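PDB 5Z06: Exo beta-1,2-glucooligosaccharide sophorohydrolase (non-reducing end) from Parabacteroides distasonis ATCC 8503, which hydrolyses linear beta-1,2-glucan and beta-1,2-glucooligosaccharides of four or more glucose units, releasing sophorose from the non-reducing end. Local coordinates for residues A[6-11]-A[79-84]; A[87-92]-A[175-180]; A[103-108]-A[156-161]; A[118-123]-A[135-140]. All coordinates share one frame; numbering follows the deposited sequence.

In the fold
The four contacts lie in the N-terminal beta-sandwich of this monomer, where two antiparallel sheets pack face to face. Contacts 1 and 2 meet along strands 9-11 and 169-180, their centres about 12 Å apart. Contact 2 carries the calcium ligand Asp175, while the nearest atom of the Asp7 side chain in contact 1 lies about 13 Å from the ion. Contact 3 belongs to the facing sheet, about 12 Å from contact 2 between centres, with Val158 against Leu87 and Ile177. Contact 4 links both sheets, about 11 Å from contacts 2 and 3 between centres. The active site probably lies elsewhere, in the glucoamylase-like helical region that includes residues 457-691.

Contact 1 of 4, residues A[6-11]-A[79-84]; sequences YDYVFF and DFFREP
Tyr8 points the edge of its ring into the face of Phe81, a T-shaped pair with centroids 5.1 Å apart and planes at 72°. The atom that does the touching is Tyr8 CD1, which stands over the centre of the Phe81 ring. CG of Tyr8 is anti to its backbone N (chi1 -169°), and Tyr8 CB also lies against Phe81 CD1. Phe81 is also met by Tyr6, whose CB comes within 3.6 Å of Phe81 CD1.

Beside this aromatic pair, Asp7 and Arg82 form a salt bridge. Arg82 NE donates to Asp7 OD1 over 2.9 Å, on the syn side of the carboxylate and nearly within the guanidinium plane; the two flat groups are turned 36° from each other. The chain of Arg82 is extended from CG to NE. The far ends of both groups are held as well: Asp7 OD2 by Arg238 and Tyr264, and Arg82 by Asp216 and the same Tyr264, giving a small charge network.

The backbones form a single beta bridge between Tyr6 and Phe81, just ahead of strand 9-11 at the margin of the N-terminal beta-sandwich. Tyr6 N donates to Phe80 O at 2.8 Å, and Arg82 N returns a bond to Tyr6 O at 2.9 Å. Phe81 CA adds a CA-H...O contact to that same carbonyl oxygen. Farther along, a water takes the N-H of Tyr8 at 3.0 Å from Tyr8 N and donates to Arg82 O. Tyr8 OH is anchored on Leu155 O, and Tyr6 OH on Gly316 O.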
# COMPACT_ATOMS: atom_id res chain seq x y z
N TYR A 6 -1.91 15.98 6.80
CA TYR A 6 -2.12 16.05 5.36
C TYR A 6 -2.95 17.29 4.98
O TYR A 6 -3.66 17.88 5.80
CB TYR A 6 -2.83 14.80 4.87
CG TYR A 6 -1.94 13.59 4.88
CD1 TYR A 6 -1.01 13.38 3.87
CD2 TYR A 6 -2.04 12.64 5.90
CE1 TYR A 6 -0.21 12.27 3.87
CE2 TYR A 6 -1.24 11.51 5.89
CZ TYR A 6 -0.32 11.33 4.87
OH TYR A 6 0.49 10.23 4.87
N ASP A 7 -2.84 17.68 3.73
CA ASP A 7 -3.89 18.48 3.14
C ASP A 7 -4.97 17.52 2.68
O ASP A 7 -4.67 16.44 2.16
CB ASP A 7 -3.33 19.29 1.99
CG ASP A 7 -2.22 20.18 2.42
OD1 ASP A 7 -2.35 20.83 3.49
OD2 ASP A 7 -1.22 20.23 1.68
N TYR A 8 -6.22 17.90 2.91
CA TYR A 8 -7.37 17.15 2.42
C TYR A 8 -7.61 17.53 0.96
O TYR A 8 -8.24 18.56 0.63
CB TYR A 8 -8.55 17.46 3.29
CG TYR A 8 -9.73 16.57 3.08
CD1 TYR A 8 -9.90 15.43 3.84
CD2 TYR A 8 -10.72 16.90 2.16
CE1 TYR A 8 -11.01 14.64 3.68
CE2 TYR A 8 -11.83 16.10 2.00
CZ TYR A 8 -11.97 14.97 2.75
OH TYR A 8 -13.08 14.18 2.60
N VAL A 9 -7.08 16.68 0.09
CA VAL A 9 -7.00 16.93 -1.35
C VAL A 9 -8.10 16.16 -2.06
O VAL A 9 -8.25 14.98 -1.83
CB VAL A 9 -5.62 16.51 -1.88
CG1 VAL A 9 -5.52 16.62 -3.39
CG2 VAL A 9 -4.54 17.34 -1.22
N PHE A 10 -8.85 16.83 -2.93
CA PHE A 10 -9.80 16.16 -3.80
C PHE A 10 -9.15 15.72 -5.10
O PHE A 10 -9.52 14.71 -5.67
CB PHE A 10 -10.97 17.09 -4.11
CG PHE A 10 -11.78 17.42 -2.92
CD1 PHE A 10 -12.76 16.55 -2.47
CD2 PHE A 10 -11.55 18.60 -2.21
CE1 PHE A 10 -13.51 16.84 -1.35
CE2 PHE A 10 -12.31 18.90 -1.09
CZ PHE A 10 -13.29 18.03 -0.66
N PHE A 11 -8.22 16.52 -5.61
CA PHE A 11 -7.46 16.12 -6.76
C PHE A 11 -6.14 16.85 -6.82
O PHE A 11 -6.10 18.07 -6.72
CB PHE A 11 -8.24 16.44 -8.03
CG PHE A 11 -7.54 16.01 -9.26
CD1 PHE A 11 -7.64 14.71 -9.70
CD2 PHE A 11 -6.75 16.90 -9.97
CE1 PHE A 11 -6.98 14.29 -10.83
CE2 PHE A 11 -6.08 16.49 -11.11
CZ PHE A 11 -6.20 15.18 -11.54
N ASP A 79 -5.79 10.47 8.18
CA ASP A 79 -6.79 10.82 9.20
C ASP A 79 -6.55 12.18 9.81
O ASP A 79 -7.47 12.76 10.35
CB ASP A 79 -6.77 9.76 10.32
CG ASP A 79 -6.94 8.35 9.77
OD1 ASP A 79 -7.84 8.15 8.92
OD2 ASP A 79 -6.16 7.44 10.16
N PHE A 80 -5.31 12.66 9.75
CA PHE A 80 -4.92 13.91 10.34
C PHE A 80 -4.64 14.89 9.22
O PHE A 80 -3.84 14.62 8.35
CB PHE A 80 -3.69 13.72 11.21
CG PHE A 80 -3.91 12.76 12.33
CD1 PHE A 80 -4.76 13.10 13.38
CD2 PHE A 80 -3.32 11.50 12.33
CE1 PHE A 80 -4.99 12.21 14.43
CE2 PHE A 80 -3.54 10.61 13.37
CZ PHE A 80 -4.38 10.97 14.42
N PHE A 81 -5.34 16.02 9.28
CA PHE A 81 -5.33 17.03 8.25
C PHE A 81 -5.19 18.39 8.90
O PHE A 81 -5.54 18.59 10.07
CB PHE A 81 -6.62 16.99 7.42
CG PHE A 81 -6.88 15.67 6.75
CD1 PHE A 81 -6.36 15.40 5.48
CD2 PHE A 81 -7.63 14.69 7.39
CE1 PHE A 81 -6.60 14.18 4.86
CE2 PHE A 81 -7.86 13.46 6.77
CZ PHE A 81 -7.35 13.21 5.51
N ARG A 82 -4.70 19.33 8.12
CA ARG A 82 -4.70 20.72 8.50
C ARG A 82 -6.13 21.15 8.59
O ARG A 82 -6.97 20.67 7.81
CB ARG A 82 -4.00 21.56 7.44
CG ARG A 82 -2.54 21.27 7.29
CD ARG A 82 -1.96 22.28 6.36
NE ARG A 82 -0.75 21.80 5.70
CZ ARG A 82 0.49 21.77 6.21
NH1 ARG A 82 0.76 22.18 7.46
NH2 ARG A 82 1.48 21.33 5.46
N GLU A 83 -6.43 22.03 9.53
CA GLU A 83 -7.79 22.55 9.65
C GLU A 83 -7.95 23.51 8.48
O GLU A 83 -7.15 24.42 8.34
CB GLU A 83 -8.02 23.22 10.99
CG GLU A 83 -7.93 22.22 12.13
CD GLU A 83 -8.35 22.80 13.47
OE1 GLU A 83 -8.57 24.03 13.54
OE2 GLU A 83 -8.46 22.03 14.44
N PRO A 84 -8.91 23.23 7.58
CA PRO A 84 -8.98 24.02 6.40
C PRO A 84 -9.98 25.15 6.56
O PRO A 84 -10.95 25.01 7.31
CB PRO A 84 -9.48 23.03 5.36
CG PRO A 84 -10.42 22.15 6.11
CD PRO A 84 -9.92 22.14 7.54
O HOH W 1 -6.73 19.98 5.06

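Contact 2 of 4, residues A[87-92]-A[175-180]; sequences LSMQVR and DDIELL. With CA (calcium ion), chain C.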
# COMPACT_ATOMS: atom_id res chain seq x y z
N LEU A 87 -11.47 26.12 0.05
CA LEU A 87 -11.36 25.20 -1.06
C LEU A 87 -10.54 25.91 -2.11
O LEU A 87 -11.02 26.84 -2.75
CB LEU A 87 -12.72 24.84 -1.62
CG LEU A 87 -12.75 24.06 -2.93
CD1 LEU A 87 -12.13 22.68 -2.73
CD2 LEU A 87 -14.19 23.94 -3.39
N SER A 88 -9.29 25.49 -2.25
CA SER A 88 -8.42 26.01 -3.29
C SER A 88 -8.43 25.09 -4.51
O SER A 88 -8.45 23.87 -4.38
CB SER A 88 -7.03 26.17 -2.75
OG SER A 88 -6.10 26.37 -3.79
N MET A 89 -8.48 25.68 -5.70
CA MET A 89 -8.30 24.97 -6.96
C MET A 89 -7.42 25.78 -7.89
O MET A 89 -7.16 26.97 -7.67
CB MET A 89 -9.62 24.76 -7.68
CG MET A 89 -10.82 24.59 -6.79
SD MET A 89 -12.21 24.10 -7.79
CE MET A 89 -12.60 25.65 -8.58
N GLN A 90 -6.99 25.13 -8.96
CA GLN A 90 -6.38 25.79 -10.09
C GLN A 90 -7.37 25.56 -11.22
O GLN A 90 -7.80 24.43 -11.45
CB GLN A 90 -5.02 25.18 -10.40
CG GLN A 90 -3.97 25.49 -9.34
CD GLN A 90 -3.36 26.87 -9.46
OE1 GLN A 90 -3.63 27.62 -10.41
NE2 GLN A 90 -2.53 27.21 -8.51
N VAL A 91 -7.76 26.65 -11.90
CA VAL A 91 -8.79 26.62 -12.93
C VAL A 91 -8.21 27.24 -14.18
O VAL A 91 -7.60 28.31 -14.14
CB VAL A 91 -10.05 27.37 -12.49
CG1 VAL A 91 -11.19 27.19 -13.49
CG2 VAL A 91 -10.51 26.88 -11.14
N ARG A 92 -8.37 26.56 -15.30
CA ARG A 92 -7.87 27.03 -16.57
C ARG A 92 -9.00 26.92 -17.58
O ARG A 92 -9.68 25.90 -17.65
CB ARG A 92 -6.68 26.21 -17.00
CG ARG A 92 -6.06 26.63 -18.32
CD ARG A 92 -5.23 25.49 -18.86
NE ARG A 92 -4.56 25.80 -20.10
CZ ARG A 92 -3.31 26.24 -20.22
NH1 ARG A 92 -2.56 26.47 -19.14
NH2 ARG A 92 -2.82 26.46 -21.43
N ASP A 175 -7.41 21.55 -11.57
CA ASP A 175 -6.30 20.90 -10.96
C ASP A 175 -6.17 21.37 -9.50
O ASP A 175 -6.71 22.41 -9.11
CB ASP A 175 -5.03 21.23 -11.75
CG ASP A 175 -3.97 20.18 -11.61
OD1 ASP A 175 -4.21 19.16 -10.94
OD2 ASP A 175 -2.87 20.35 -12.16
N ASP A 176 -5.47 20.58 -8.70
CA ASP A 176 -5.11 20.94 -7.34
C ASP A 176 -6.28 21.40 -6.50
O ASP A 176 -6.24 22.45 -5.85
CB ASP A 176 -3.99 21.94 -7.39
CG ASP A 176 -2.86 21.42 -8.22
OD1 ASP A 176 -2.45 20.27 -7.98
OD2 ASP A 176 -2.44 22.13 -9.14
N ILE A 177 -7.32 20.57 -6.53
CA ILE A 177 -8.55 20.79 -5.81
C ILE A 177 -8.29 20.24 -4.43
O ILE A 177 -8.06 19.04 -4.25
CB ILE A 177 -9.72 20.05 -6.44
CG1 ILE A 177 -9.80 20.36 -7.94
CG2 ILE A 177 -11.00 20.44 -5.73
CD1 ILE A 177 -10.80 19.55 -8.70
N GLU A 178 -8.29 21.14 -3.47
CA GLU A 178 -7.88 20.80 -2.12
C GLU A 178 -8.39 21.81 -1.11
O GLU A 178 -8.67 22.98 -1.44
CB GLU A 178 -6.35 20.74 -2.04
CG GLU A 178 -5.64 22.02 -2.40
CD GLU A 178 -4.14 21.87 -2.49
OE1 GLU A 178 -3.58 20.85 -2.02
OE2 GLU A 178 -3.51 22.79 -3.04
N LEU A 179 -8.49 21.34 0.13
CA LEU A 179 -8.77 22.19 1.26
C LEU A 179 -7.44 22.64 1.83
O LEU A 179 -6.53 21.83 1.99
CB LEU A 179 -9.58 21.45 2.30
CG LEU A 179 -10.91 20.87 1.84
CD1 LEU A 179 -11.67 20.33 3.03
CD2 LEU A 179 -11.74 21.90 1.10
N LEU A 180 -7.33 23.94 2.09
CA LEU A 180 -6.12 24.56 2.63
C LEU A 180 -6.50 25.41 3.84
O LEU A 180 -7.64 25.84 3.95
CB LEU A 180 -5.46 25.46 1.60
CG LEU A 180 -4.81 24.79 0.40
CD1 LEU A 180 -4.34 25.83 -0.61
CD2 LEU A 180 -3.63 23.94 0.83
CA CA C . -2.08 18.01 -11.36
O HOH W 2 -4.78 24.31 -4.85
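Leu87 and Ile177 lie side by side and point the same way, on the inner face of a seven-stranded antiparallel sheet in a beta-sandwich. Their nearest atoms are Leu87 CD1 and Ile177 CG2, 3.9 Å apart, and Leu87 CD1 also meets CD2 of Leu179. Val158 of the facing sheet packs on Leu87 and Ile177.

The strands run antiparallel at 162°, but the register slips by one residue between the hydrogen-bonded pairs Ser88-Glu178 and Gln90-Asp175. This is a beta bulge. Asp176 sits in it with positive phi and psi, and its carbonyl oxygen takes a CA-H...O contact from Met89 CA rather than an N-H of the strand opposite.

On the other face, Ser88 CB presses against Leu180 CD1 at 3.5 Å, tighter than usual for two carbons. Gln90 crosses Asp176 at a slant, its CG 3.7 Å from Asp176 OD2, with amide and carboxylate almost perpendicular; Asp176 OD1 is bound by Thr49. One water accepts from Ser88 OG and donates to Asp176 O and Glu178 OE2, the latter oxygen also pairing with Lys218.

Asp175, with CG anti to the backbone N (chi1 -154°), turns its carboxylate away from Gln90 to the calcium ion, which is also bound by Glu12, Asn13, Thr49 and Asn52. It binds through both oxygens, Asp175 OD1 at 2.5 Å and Asp175 OD2 at 2.6 Å from the calcium.

Contact 3 of 4, residues A[103-108]-A[156-161]; sequences PNIAIR and AAVALR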
# COMPACT_ATOMS: atom_id res chain seq x y z
N PRO A 103 -19.09 26.87 -14.04
CA PRO A 103 -19.95 26.04 -13.21
C PRO A 103 -20.33 26.67 -11.87
O PRO A 103 -19.65 27.56 -11.37
CB PRO A 103 -19.13 24.77 -13.01
CG PRO A 103 -18.09 24.79 -14.07
CD PRO A 103 -17.77 26.23 -14.24
N ASN A 104 -21.44 26.22 -11.33
CA ASN A 104 -21.71 26.38 -9.92
C ASN A 104 -21.00 25.24 -9.19
O ASN A 104 -20.81 24.15 -9.74
CB ASN A 104 -23.21 26.35 -9.62
CG ASN A 104 -23.96 27.53 -10.24
OD1 ASN A 104 -23.37 28.57 -10.57
ND2 ASN A 104 -25.26 27.36 -10.40
N ILE A 105 -20.62 25.52 -7.96
CA ILE A 105 -19.77 24.65 -7.21
C ILE A 105 -20.28 24.55 -5.79
O ILE A 105 -20.70 25.55 -5.21
CB ILE A 105 -18.29 25.10 -7.25
CG1 ILE A 105 -17.42 24.20 -6.37
CG2 ILE A 105 -18.12 26.55 -6.84
CD1 ILE A 105 -15.95 24.32 -6.72
N ALA A 106 -20.20 23.35 -5.25
CA ALA A 106 -20.72 22.98 -3.96
C ALA A 106 -19.85 21.87 -3.42
O ALA A 106 -18.91 21.40 -4.08
CB ALA A 106 -22.16 22.51 -4.08
N ILE A 107 -20.14 21.48 -2.19
CA ILE A 107 -19.44 20.35 -1.60
C ILE A 107 -20.52 19.34 -1.27
O ILE A 107 -21.55 19.70 -0.71
CB ILE A 107 -18.59 20.78 -0.39
CG1 ILE A 107 -17.38 21.56 -0.93
CG2 ILE A 107 -18.12 19.57 0.41
CD1 ILE A 107 -16.52 22.27 0.10
N ARG A 108 -20.30 18.10 -1.70
CA ARG A 108 -21.20 17.03 -1.38
C ARG A 108 -20.72 16.40 -0.10
O ARG A 108 -19.53 16.06 0.01
CB ARG A 108 -21.25 15.97 -2.48
CG ARG A 108 -22.31 14.91 -2.18
CD ARG A 108 -22.48 13.83 -3.23
NE ARG A 108 -21.24 13.15 -3.55
CZ ARG A 108 -20.58 12.28 -2.78
NH1 ARG A 108 -21.00 11.96 -1.55
NH2 ARG A 108 -19.47 11.74 -3.23
N ALA A 156 -17.15 14.94 1.22
CA ALA A 156 -16.90 13.79 0.34
C ALA A 156 -16.44 14.21 -1.05
O ALA A 156 -15.58 13.55 -1.63
CB ALA A 156 -18.12 12.89 0.24
N ALA A 157 -17.01 15.28 -1.58
CA ALA A 157 -16.72 15.65 -2.95
C ALA A 157 -16.94 17.11 -3.20
O ALA A 157 -17.74 17.74 -2.52
CB ALA A 157 -17.56 14.83 -3.91
N VAL A 158 -16.19 17.64 -4.15
CA VAL A 158 -16.45 18.93 -4.74
C VAL A 158 -17.41 18.68 -5.90
O VAL A 158 -17.07 17.96 -6.83
CB VAL A 158 -15.16 19.58 -5.23
CG1 VAL A 158 -15.46 20.84 -6.02
CG2 VAL A 158 -14.29 19.90 -4.04
N ALA A 159 -18.61 19.29 -5.81
CA ALA A 159 -19.67 19.12 -6.78
C ALA A 159 -19.72 20.29 -7.75
O ALA A 159 -19.48 21.44 -7.36
CB ALA A 159 -21.00 18.98 -6.07
N LEU A 160 -20.04 19.98 -9.00
CA LEU A 160 -20.10 20.99 -10.04
C LEU A 160 -21.38 20.84 -10.81
O LEU A 160 -21.83 19.73 -11.08
CB LEU A 160 -18.92 20.90 -10.98
CG LEU A 160 -17.58 21.12 -10.29
CD1 LEU A 160 -16.44 20.54 -11.11
CD2 LEU A 160 -17.35 22.59 -10.00
N ARG A 161 -21.97 21.99 -11.11
CA ARG A 161 -23.25 22.07 -11.79
C ARG A 161 -23.18 23.18 -12.82
O ARG A 161 -22.28 24.03 -12.76
CB ARG A 161 -24.37 22.34 -10.79
CG ARG A 161 -25.06 21.10 -10.27
CD ARG A 161 -26.56 21.32 -10.01
NE ARG A 161 -27.18 20.08 -9.55
CZ ARG A 161 -27.42 19.01 -10.32
NH1 ARG A 161 -27.12 19.00 -11.62
NH2 ARG A 161 -27.98 17.93 -9.77
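Asn104 and Arg161, Ala106 and Ala159, and Arg108 and Ala157 face each other as hydrogen-bonded pairs of two neighbouring antiparallel strands. Ala106 is joined to Ala159 in both directions: Ala159 N donates to Ala106 O at 2.7 Å, coming from well above the carbonyl plane, and Ala106 N donates to Ala159 O at 2.9 Å. The intervening non-hydrogen-bonded pairs bring CA-H groups close to carbonyl oxygens, as where Ile105 CA lies 3.2 Å from Ala159 O.

Apolar contacts gather on the face that bears Ile105, Ile107, Val158 and Leu160. CG1 of Ile105 is anti to its backbone N (chi1 176°), and CD1 beyond it rests 3.6 Å from Val158 CG1. Leu160 runs alongside Ile105, pointing the same way, and its CD2 also touches CB of Pro103. Across the interior, Leu160 reaches Leu174 and Leu56 of the other sheet.

Charged side chains stand on the opposite face. The Arg108 chain bends at chi3 (54°), which sets NE, and the guanidinium meets two alanine methyls obliquely, with Arg108 NH1 3.5 Å from Ala156 CB and Arg108 NH2 3.7 Å from Ala157 CB. Glu69 forms a salt bridge with Arg108 NE. Arg161 leads away to Asp65.

At the start of segment 156-161, Arg108 O accepts from Ala157 N in the carbonyl plane, on a lone pair, and only weakly from Ala156 N. Two residues facing one make this a classic beta bulge, set between two inner strands of the five-stranded antiparallel sheet that forms one layer of the beta-sandwich.

Contact 4 of 4, residues A[118-123]-A[135-140]; sequences LNLRNY and VSIPLE
Tyr123 and Val135 are where the two backbones come nearest, CA to CA 5.8 Å, and a water joins the backbones beside this pair, donating to Tyr123 O and accepting from Ser136 N. The 3-10 turn 120-122 delivers Tyr123 to this point.

The Tyr123 ring lies across Ile137, the two side chains at about a right angle. Ile137 CG1 sits over one ring face, offset toward the rim and 3.8 Å from the centroid of the Tyr123 ring, a CH-pi contact. CB of Asn122 lies against the opposite face, offset toward the rim. CG of Tyr123, anti to the carbonyl carbon (chi1 -52°), lies 3.7 Å from Ile137 CG1. Tyr123 CB reaches Val135 CG1 at 3.6 Å. At the far end of the ring, Tyr123 OH bonds to Asp141.

Strand 118-119 is an outer strand of one sheet of the beta-sandwich and strand 132-138 belongs to the other, and these side chains bridge the two. Leu118 and Ile137 slide past each other in opposite directions, Leu118 CD1 tight against Ile137 CG2 at 3.4 Å. Ile137 also touches Ile105 and Leu87. Leu120 CD1 meets Val135 CG1 at 4.0 Å and also packs on Met89.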
# COMPACT_ATOMS: atom_id res chain seq x y z
N LEU A 118 -22.19 27.83 -5.15
CA LEU A 118 -21.66 29.14 -5.39
C LEU A 118 -21.31 29.22 -6.85
O LEU A 118 -20.94 28.22 -7.45
CB LEU A 118 -20.41 29.35 -4.55
CG LEU A 118 -20.61 29.21 -3.04
CD1 LEU A 118 -19.24 29.17 -2.38
CD2 LEU A 118 -21.47 30.35 -2.51
N ASN A 119 -21.43 30.42 -7.42
CA ASN A 119 -21.03 30.67 -8.79
C ASN A 119 -19.53 30.76 -8.77
O ASN A 119 -18.96 31.53 -7.99
CB ASN A 119 -21.61 32.00 -9.33
CG ASN A 119 -23.12 32.09 -9.19
OD1 ASN A 119 -23.63 33.05 -8.61
ND2 ASN A 119 -23.83 31.11 -9.70
N LEU A 120 -18.89 29.99 -9.63
CA LEU A 120 -17.44 29.94 -9.65
C LEU A 120 -16.81 31.25 -10.14
O LEU A 120 -15.66 31.54 -9.80
CB LEU A 120 -16.96 28.75 -10.49
CG LEU A 120 -15.46 28.41 -10.51
CD1 LEU A 120 -14.89 28.28 -9.11
CD2 LEU A 120 -15.22 27.13 -11.30
N ARG A 121 -17.58 32.02 -10.93
CA ARG A 121 -17.18 33.35 -11.42
C ARG A 121 -16.78 34.33 -10.30
O ARG A 121 -15.89 35.17 -10.48
CB ARG A 121 -18.31 33.99 -12.24
CG ARG A 121 -19.51 34.50 -11.43
CD ARG A 121 -20.56 35.18 -12.29
NE ARG A 121 -19.97 36.25 -13.09
CZ ARG A 121 -20.63 37.02 -13.95
NH1 ARG A 121 -21.94 36.88 -14.12
NH2 ARG A 121 -19.97 37.94 -14.63
N ASN A 122 -17.45 34.19 -9.16
CA ASN A 122 -17.20 35.05 -8.00
C ASN A 122 -15.84 34.90 -7.35
O ASN A 122 -15.49 35.72 -6.51
CB ASN A 122 -18.27 34.80 -6.94
CG ASN A 122 -19.63 35.16 -7.43
OD1 ASN A 122 -19.77 35.97 -8.32
ND2 ASN A 122 -20.64 34.53 -6.88
N TYR A 123 -15.10 33.84 -7.71
CA TYR A 123 -13.77 33.57 -7.16
C TYR A 123 -12.69 33.53 -8.21
O TYR A 123 -11.57 33.08 -7.95
CB TYR A 123 -13.79 32.25 -6.41
CG TYR A 123 -14.89 32.22 -5.42
CD1 TYR A 123 -14.74 32.84 -4.19
CD2 TYR A 123 -16.11 31.66 -5.73
CE1 TYR A 123 -15.77 32.85 -3.27
CE2 TYR A 123 -17.15 31.66 -4.82
CZ TYR A 123 -16.97 32.26 -3.59
OH TYR A 123 -17.99 32.25 -2.69
N VAL A 135 -7.93 29.72 -7.53
CA VAL A 135 -9.22 30.03 -6.98
C VAL A 135 -9.19 29.61 -5.52
O VAL A 135 -8.70 28.53 -5.21
CB VAL A 135 -10.32 29.27 -7.73
CG1 VAL A 135 -11.67 29.40 -7.04
CG2 VAL A 135 -10.41 29.78 -9.15
N SER A 136 -9.70 30.47 -4.64
CA SER A 136 -9.91 30.15 -3.22
C SER A 136 -11.34 30.48 -2.87
O SER A 136 -11.77 31.62 -3.02
CB SER A 136 -9.00 30.96 -2.31
OG SER A 136 -7.65 30.61 -2.52
N ILE A 137 -12.07 29.49 -2.42
CA ILE A 137 -13.43 29.69 -1.99
C ILE A 137 -13.37 29.47 -0.50
O ILE A 137 -13.05 28.36 -0.07
CB ILE A 137 -14.40 28.69 -2.64
CG1 ILE A 137 -14.31 28.79 -4.16
CG2 ILE A 137 -15.82 28.95 -2.15
CD1 ILE A 137 -14.89 27.60 -4.90
N PRO A 138 -13.63 30.53 0.29
CA PRO A 138 -13.76 30.31 1.70
C PRO A 138 -14.82 29.25 1.95
O PRO A 138 -15.91 29.32 1.37
CB PRO A 138 -14.21 31.69 2.23
CG PRO A 138 -13.57 32.66 1.31
CD PRO A 138 -13.65 31.98 -0.04
N LEU A 139 -14.50 28.30 2.82
CA LEU A 139 -15.44 27.26 3.18
C LEU A 139 -16.68 27.86 3.83
O LEU A 139 -17.79 27.36 3.66
CB LEU A 139 -14.76 26.22 4.08
CG LEU A 139 -13.70 25.39 3.35
CD1 LEU A 139 -13.05 24.41 4.32
CD2 LEU A 139 -14.27 24.61 2.17
N GLU A 140 -16.46 28.91 4.61
CA GLU A 140 -17.49 29.86 5.06
C GLU A 140 -18.61 30.10 4.01
O GLU A 140 -19.80 29.93 4.32
CB GLU A 140 -16.78 31.17 5.37
CG GLU A 140 -17.43 32.06 6.40
CD GLU A 140 -16.64 33.34 6.60
OE1 GLU A 140 -15.51 33.43 6.06
OE2 GLU A 140 -17.15 34.25 7.27
O HOH W 3 -9.59 33.34 -5.82